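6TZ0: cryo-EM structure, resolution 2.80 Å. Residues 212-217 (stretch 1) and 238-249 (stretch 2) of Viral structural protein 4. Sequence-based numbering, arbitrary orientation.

Stretch 1 (212-217) NLAAPQ
Stretch 2 238-249: VIRKLYGYGEYV

Three residues carry this contact, P216, Y243 and L213, and the rule behind it is simple: aliphatic carbon is laid on tyrosine faces, and one tyrosine hydroxyl donates a hydrogen bond to a backbone carbonyl. Stretch 1 has no regular helix or strand. L213 (phi/psi -71/121), A214 (-157/-179) and A215 (-66/151) are extended, and P216 then turns to -72/-11. Stretch 2 enters as the last part of a helix, 238-242, and Y243, at -117/6, is the first residue to leave helical geometry. G244 follows at 80/35, a positive phi that by itself favours glycine, and Y245 at -104/38. The two chains run in the same sense through the register, with A215 CA 5.1 Å from Y243 CA and P216 CA 6.9 Å from Y245 CA.

P216 covers the most surface and points toward stretch 2, its ring C-gamma endo. Its CD sits over one face of Y245, 3.9 Å from the ring centroid and 20° off the normal, a CH-pi contact. P216 CB reaches Y245 CE1 at 3.7 Å and Y248 CE2 at the same distance, while Y248 OH lies 3.3 Å from P216 CB. The proline thus bridges two tyrosines, both with chi1 m; chi2 is -88° in Y245 and 1° in Y248. Backbone closes the fit: P216 CD is 3.2 Å from Y243 O, and P216 CG is 3.5 Å from G244 O.

Y243, chi1 m and chi2 -82°, also points toward its partner and offers a face to L213. L213 CG stands 4.2 Å from the ring centroid, only 14° off the normal. L213 starts sideways, but chi1 t (170°) with an off-rotamer chi2 of 134° brings its end in, so that CD2 comes 3.5 Å from Y243 CZ and CD1 meets I239 CD1 at 3.7 Å. I239, chi1 m and chi2 m, lies one helical turn before Y243, so the leucine packs against both. Y243 OH is hydrogen-bonded elsewhere in the structure, and here the ring serves as an apolar surface.

Polar chemistry is spent once across the stretches. Y245 OH donates to A214 O at 2.7 Å, and the carbonyl oxygen lies at the ring edge, near its plane, which leaves a face free for P216. A214 directs its CB away and contributes its carbonyl; A215 CB points away overall yet lies 3.9 Å from Y243 O, and A215 CA is 3.6 Å from the same oxygen. The contact buries 380 Å² in all, and a single tyrosine, Y245, combines its hydrogen bond with a CH-pi contact to P216.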

ATOM      1  N   ASN B 212      54.984 -14.617  35.095  1.00 36.77           N
ATOM      2  CA  ASN B 212      55.756 -14.641  33.862  1.00 36.77           C
ATOM      3  C   ASN B 212      56.953 -13.706  33.916  1.00 36.77           C
ATOM      4  O   ASN B 212      57.894 -13.876  33.137  1.00 36.77           O
ATOM      5  CB  ASN B 212      54.840 -14.222  32.709  1.00 36.77           C
ATOM      6  CG  ASN B 212      55.359 -14.622  31.354  1.00 36.77           C
ATOM      7  OD1 ASN B 212      56.355 -15.326  31.233  1.00 36.77           O
ATOM      8  ND2 ASN B 212      54.684 -14.157  30.313  1.00 36.77           N
ATOM      9  N   LEU B 213      56.941 -12.750  34.837  1.00 35.47           N
ATOM     10  CA  LEU B 213      57.747 -11.542  34.728  1.00 35.47           C
ATOM     11  C   LEU B 213      59.235 -11.799  34.929  1.00 35.47           C
ATOM     12  O   LEU B 213      59.661 -12.263  35.990  1.00 35.47           O
ATOM     13  CB  LEU B 213      57.227 -10.510  35.720  1.00 35.47           C
ATOM     14  CG  LEU B 213      58.032  -9.250  35.971  1.00 35.47           C
ATOM     15  CD1 LEU B 213      57.132  -8.081  35.957  1.00 35.47           C
ATOM     16  CD2 LEU B 213      58.548  -9.405  37.370  1.00 35.47           C
ATOM     17  N   ALA B 214      60.015 -11.462  33.907  1.00 34.71           N
ATOM     18  CA  ALA B 214      61.468 -11.506  33.952  1.00 34.71           C
ATOM     19  C   ALA B 214      61.997 -10.559  32.884  1.00 34.71           C
ATOM     20  O   ALA B 214      61.231  -9.891  32.188  1.00 34.71           O
ATOM     21  CB  ALA B 214      61.988 -12.929  33.742  1.00 34.71           C
ATOM     22  N   ALA B 215      63.320 -10.500  32.774  1.00 34.15           N
ATOM     23  CA  ALA B 215      63.976  -9.732  31.729  1.00 34.15           C
ATOM     24  C   ALA B 215      63.681 -10.351  30.363  1.00 34.15           C
ATOM     25  O   ALA B 215      63.456 -11.557  30.266  1.00 34.15           O
ATOM     26  CB  ALA B 215      65.480  -9.699  31.987  1.00 34.15           C
ATOM     27  N   PRO B 216      63.665  -9.553  29.287  1.00 33.91           N
ATOM     28  CA  PRO B 216      63.320 -10.113  27.972  1.00 33.91           C
ATOM     29  C   PRO B 216      64.384 -11.010  27.376  1.00 33.91           C
ATOM     30  O   PRO B 216      64.097 -11.685  26.384  1.00 33.91           O
ATOM     31  CB  PRO B 216      63.116  -8.868  27.106  1.00 33.91           C
ATOM     32  CG  PRO B 216      63.939  -7.848  27.735  1.00 33.91           C
ATOM     33  CD  PRO B 216      63.869  -8.099  29.197  1.00 33.91           C
ATOM     34  N   GLN B 217      65.593 -11.043  27.938  1.00 35.53           N
ATOM     35  CA  GLN B 217      66.612 -11.970  27.472  1.00 35.53           C
ATOM     36  C   GLN B 217      66.346 -13.397  27.913  1.00 35.53           C
ATOM     37  O   GLN B 217      66.949 -14.320  27.360  1.00 35.53           O
ATOM     38  CB  GLN B 217      67.996 -11.549  27.965  1.00 35.53           C
ATOM     39  CG  GLN B 217      68.513 -10.258  27.366  1.00 35.53           C
ATOM     40  CD  GLN B 217      68.049  -9.038  28.125  1.00 35.53           C
ATOM     41  OE1 GLN B 217      67.630  -9.135  29.275  1.00 35.53           O
ATOM     42  NE2 GLN B 217      68.118  -7.880  27.484  1.00 35.53           N
ATOM     43  N   VAL B 238      57.920   1.343  35.473  1.00 44.17           N
ATOM     44  CA  VAL B 238      58.692   0.465  36.346  1.00 44.17           C
ATOM     45  C   VAL B 238      59.143  -0.779  35.590  1.00 44.17           C
ATOM     46  O   VAL B 238      60.298  -1.203  35.700  1.00 44.17           O
ATOM     47  CB  VAL B 238      57.863   0.110  37.591  1.00 44.17           C
ATOM     48  CG1 VAL B 238      58.624  -0.833  38.494  1.00 44.17           C
ATOM     49  CG2 VAL B 238      57.472   1.367  38.336  1.00 44.17           C
ATOM     50  N   ILE B 239      58.249  -1.361  34.788  1.00 41.51           N
ATOM     51  CA  ILE B 239      58.606  -2.497  33.945  1.00 41.51           C
ATOM     52  C   ILE B 239      59.592  -2.075  32.867  1.00 41.51           C
ATOM     53  O   ILE B 239      60.502  -2.831  32.509  1.00 41.51           O
ATOM     54  CB  ILE B 239      57.330  -3.109  33.339  1.00 41.51           C
ATOM     55  CG1 ILE B 239      56.341  -3.468  34.444  1.00 41.51           C
ATOM     56  CG2 ILE B 239      57.640  -4.337  32.523  1.00 41.51           C
ATOM     57  CD1 ILE B 239      56.874  -4.429  35.448  1.00 41.51           C
ATOM     58  N   ARG B 240      59.468  -0.847  32.373  1.00 40.72           N
ATOM     59  CA  ARG B 240      60.301  -0.401  31.269  1.00 40.72           C
ATOM     60  C   ARG B 240      61.723  -0.062  31.711  1.00 40.72           C
ATOM     61  O   ARG B 240      62.665  -0.253  30.937  1.00 40.72           O
ATOM     62  CB  ARG B 240      59.636   0.801  30.601  1.00 40.72           C
ATOM     63  CG  ARG B 240      60.206   1.187  29.271  1.00 40.72           C
ATOM     64  CD  ARG B 240      59.561   2.449  28.747  1.00 40.72           C
ATOM     65  NE  ARG B 240      58.151   2.286  28.411  1.00 40.72           N
ATOM     66  CZ  ARG B 240      57.710   1.902  27.221  1.00 40.72           C
ATOM     67  NH1 ARG B 240      58.568   1.635  26.246  1.00 40.72           N
ATOM     68  NH2 ARG B 240      56.410   1.790  27.003  1.00 40.72           N
ATOM     69  N   LYS B 241      61.912   0.435  32.936  1.00 44.51           N
ATOM     70  CA  LYS B 241      63.258   0.784  33.382  1.00 44.51           C
ATOM     71  C   LYS B 241      63.872  -0.237  34.329  1.00 44.51           C
ATOM     72  O   LYS B 241      65.091  -0.222  34.523  1.00 44.51           O
ATOM     73  CB  LYS B 241      63.276   2.151  34.081  1.00 44.51           C
ATOM     74  CG  LYS B 241      62.648   2.154  35.462  1.00 44.51           C
ATOM     75  CD  LYS B 241      62.705   3.521  36.112  1.00 44.51           C
ATOM     76  CE  LYS B 241      64.115   3.855  36.565  1.00 44.51           C
ATOM     77  NZ  LYS B 241      64.560   2.956  37.660  1.00 44.51           N
ATOM     78  N   LEU B 242      63.071  -1.117  34.920  1.00 42.57           N
ATOM     79  CA  LEU B 242      63.556  -2.006  35.961  1.00 42.57           C
ATOM     80  C   LEU B 242      63.807  -3.416  35.456  1.00 42.57           C
ATOM     81  O   LEU B 242      64.634  -4.133  36.026  1.00 42.57           O
ATOM     82  CB  LEU B 242      62.550  -2.033  37.117  1.00 42.57           C
ATOM     83  CG  LEU B 242      62.942  -2.693  38.435  1.00 42.57           C
ATOM     84  CD1 LEU B 242      64.106  -1.948  39.048  1.00 42.57           C
ATOM     85  CD2 LEU B 242      61.767  -2.722  39.392  1.00 42.57           C
ATOM     86  N   TYR B 243      63.138  -3.816  34.381  1.00 38.96           N
ATOM     87  CA  TYR B 243      63.319  -5.139  33.806  1.00 38.96           C
ATOM     88  C   TYR B 243      63.872  -5.088  32.391  1.00 38.96           C
ATOM     89  O   TYR B 243      63.968  -6.130  31.746  1.00 38.96           O
ATOM     90  CB  TYR B 243      61.998  -5.903  33.834  1.00 38.96           C
ATOM     91  CG  TYR B 243      61.533  -6.197  35.234  1.00 38.96           C
ATOM     92  CD1 TYR B 243      62.035  -7.285  35.935  1.00 38.96           C
ATOM     93  CD2 TYR B 243      60.622  -5.369  35.871  1.00 38.96           C
ATOM     94  CE1 TYR B 243      61.626  -7.550  37.214  1.00 38.96           C
ATOM     95  CE2 TYR B 243      60.205  -5.627  37.154  1.00 38.96           C
ATOM     96  CZ  TYR B 243      60.716  -6.714  37.823  1.00 38.96           C
ATOM     97  OH  TYR B 243      60.301  -6.978  39.106  1.00 38.96           O
ATOM     98  N   GLY B 244      64.240  -3.916  31.892  1.00 36.65           N
ATOM     99  CA  GLY B 244      64.907  -3.837  30.608  1.00 36.65           C
ATOM    100  C   GLY B 244      64.006  -3.922  29.399  1.00 36.65           C
ATOM    101  O   GLY B 244      64.403  -4.487  28.374  1.00 36.65           O
ATOM    102  N   TYR B 245      62.805  -3.368  29.483  1.00 35.33           N
ATOM    103  CA  TYR B 245      61.858  -3.345  28.375  1.00 35.33           C
ATOM    104  C   TYR B 245      61.801  -1.963  27.733  1.00 35.33           C
ATOM    105  O   TYR B 245      60.743  -1.499  27.310  1.00 35.33           O
ATOM    106  CB  TYR B 245      60.479  -3.788  28.848  1.00 35.33           C
ATOM    107  CG  TYR B 245      60.375  -5.271  29.110  1.00 35.33           C
ATOM    108  CD1 TYR B 245      60.037  -6.144  28.090  1.00 35.33           C
ATOM    109  CD2 TYR B 245      60.648  -5.798  30.361  1.00 35.33           C
ATOM    110  CE1 TYR B 245      59.948  -7.496  28.310  1.00 35.33           C
ATOM    111  CE2 TYR B 245      60.567  -7.149  30.591  1.00 35.33           C
ATOM    112  CZ  TYR B 245      60.213  -7.993  29.563  1.00 35.33           C
ATOM    113  OH  TYR B 245      60.125  -9.342  29.788  1.00 35.33           O
ATOM    114  N   GLY B 246      62.955  -1.300  27.641  1.00 38.63           N
ATOM    115  CA  GLY B 246      62.987   0.078  27.185  1.00 38.63           C
ATOM    116  C   GLY B 246      62.761   0.241  25.698  1.00 38.63           C
ATOM    117  O   GLY B 246      62.098   1.190  25.270  1.00 38.63           O
ATOM    118  N   GLU B 247      63.301  -0.664  24.890  1.00 40.11           N
ATOM    119  CA  GLU B 247      63.148  -0.544  23.449  1.00 40.11           C
ATOM    120  C   GLU B 247      61.866  -1.165  22.926  1.00 40.11           C
ATOM    121  O   GLU B 247      61.642  -1.143  21.713  1.00 40.11           O
ATOM    122  CB  GLU B 247      64.329  -1.187  22.724  1.00 40.11           C
ATOM    123  CG  GLU B 247      65.646  -0.457  22.880  1.00 40.11           C
ATOM    124  CD  GLU B 247      66.748  -1.098  22.067  1.00 40.11           C
ATOM    125  OE1 GLU B 247      66.502  -2.169  21.473  1.00 40.11           O
ATOM    126  OE2 GLU B 247      67.861  -0.534  22.019  1.00 40.11           O
ATOM    127  N   TYR B 248      61.026  -1.721  23.786  1.00 36.33           N
ATOM    128  CA  TYR B 248      59.836  -2.382  23.283  1.00 36.33           C
ATOM    129  C   TYR B 248      58.673  -1.403  23.300  1.00 36.33           C
ATOM    130  O   TYR B 248      58.708  -0.371  23.970  1.00 36.33           O
ATOM    131  CB  TYR B 248      59.470  -3.630  24.096  1.00 36.33           C
ATOM    132  CG  TYR B 248      60.438  -4.808  24.050  1.00 36.33           C
ATOM    133  CD1 TYR B 248      61.613  -4.770  23.323  1.00 36.33           C
ATOM    134  CD2 TYR B 248      60.123  -5.993  24.673  1.00 36.33           C
ATOM    135  CE1 TYR B 248      62.467  -5.841  23.293  1.00 36.33           C
ATOM    136  CE2 TYR B 248      60.973  -7.078  24.632  1.00 36.33           C
ATOM    137  CZ  TYR B 248      62.140  -6.991  23.933  1.00 36.33           C
ATOM    138  OH  TYR B 248      63.004  -8.053  23.876  1.00 36.33           O
ATOM    139  N   VAL B 249      57.634  -1.740  22.550  1.00 33.33           N
ATOM    140  CA  VAL B 249      56.420  -0.943  22.499  1.00 33.33           C
ATOM    141  C   VAL B 249      55.328  -1.684  23.263  1.00 33.33           C
ATOM    142  O   VAL B 249      55.216  -2.912  23.179  1.00 33.33           O
ATOM    143  CB  VAL B 249      56.036  -0.625  21.035  1.00 33.33           C
ATOM    144  CG1 VAL B 249      55.815  -1.878  20.211  1.00 33.33           C
ATOM    145  CG2 VAL B 249      54.847   0.304  20.972  1.00 33.33           C
TER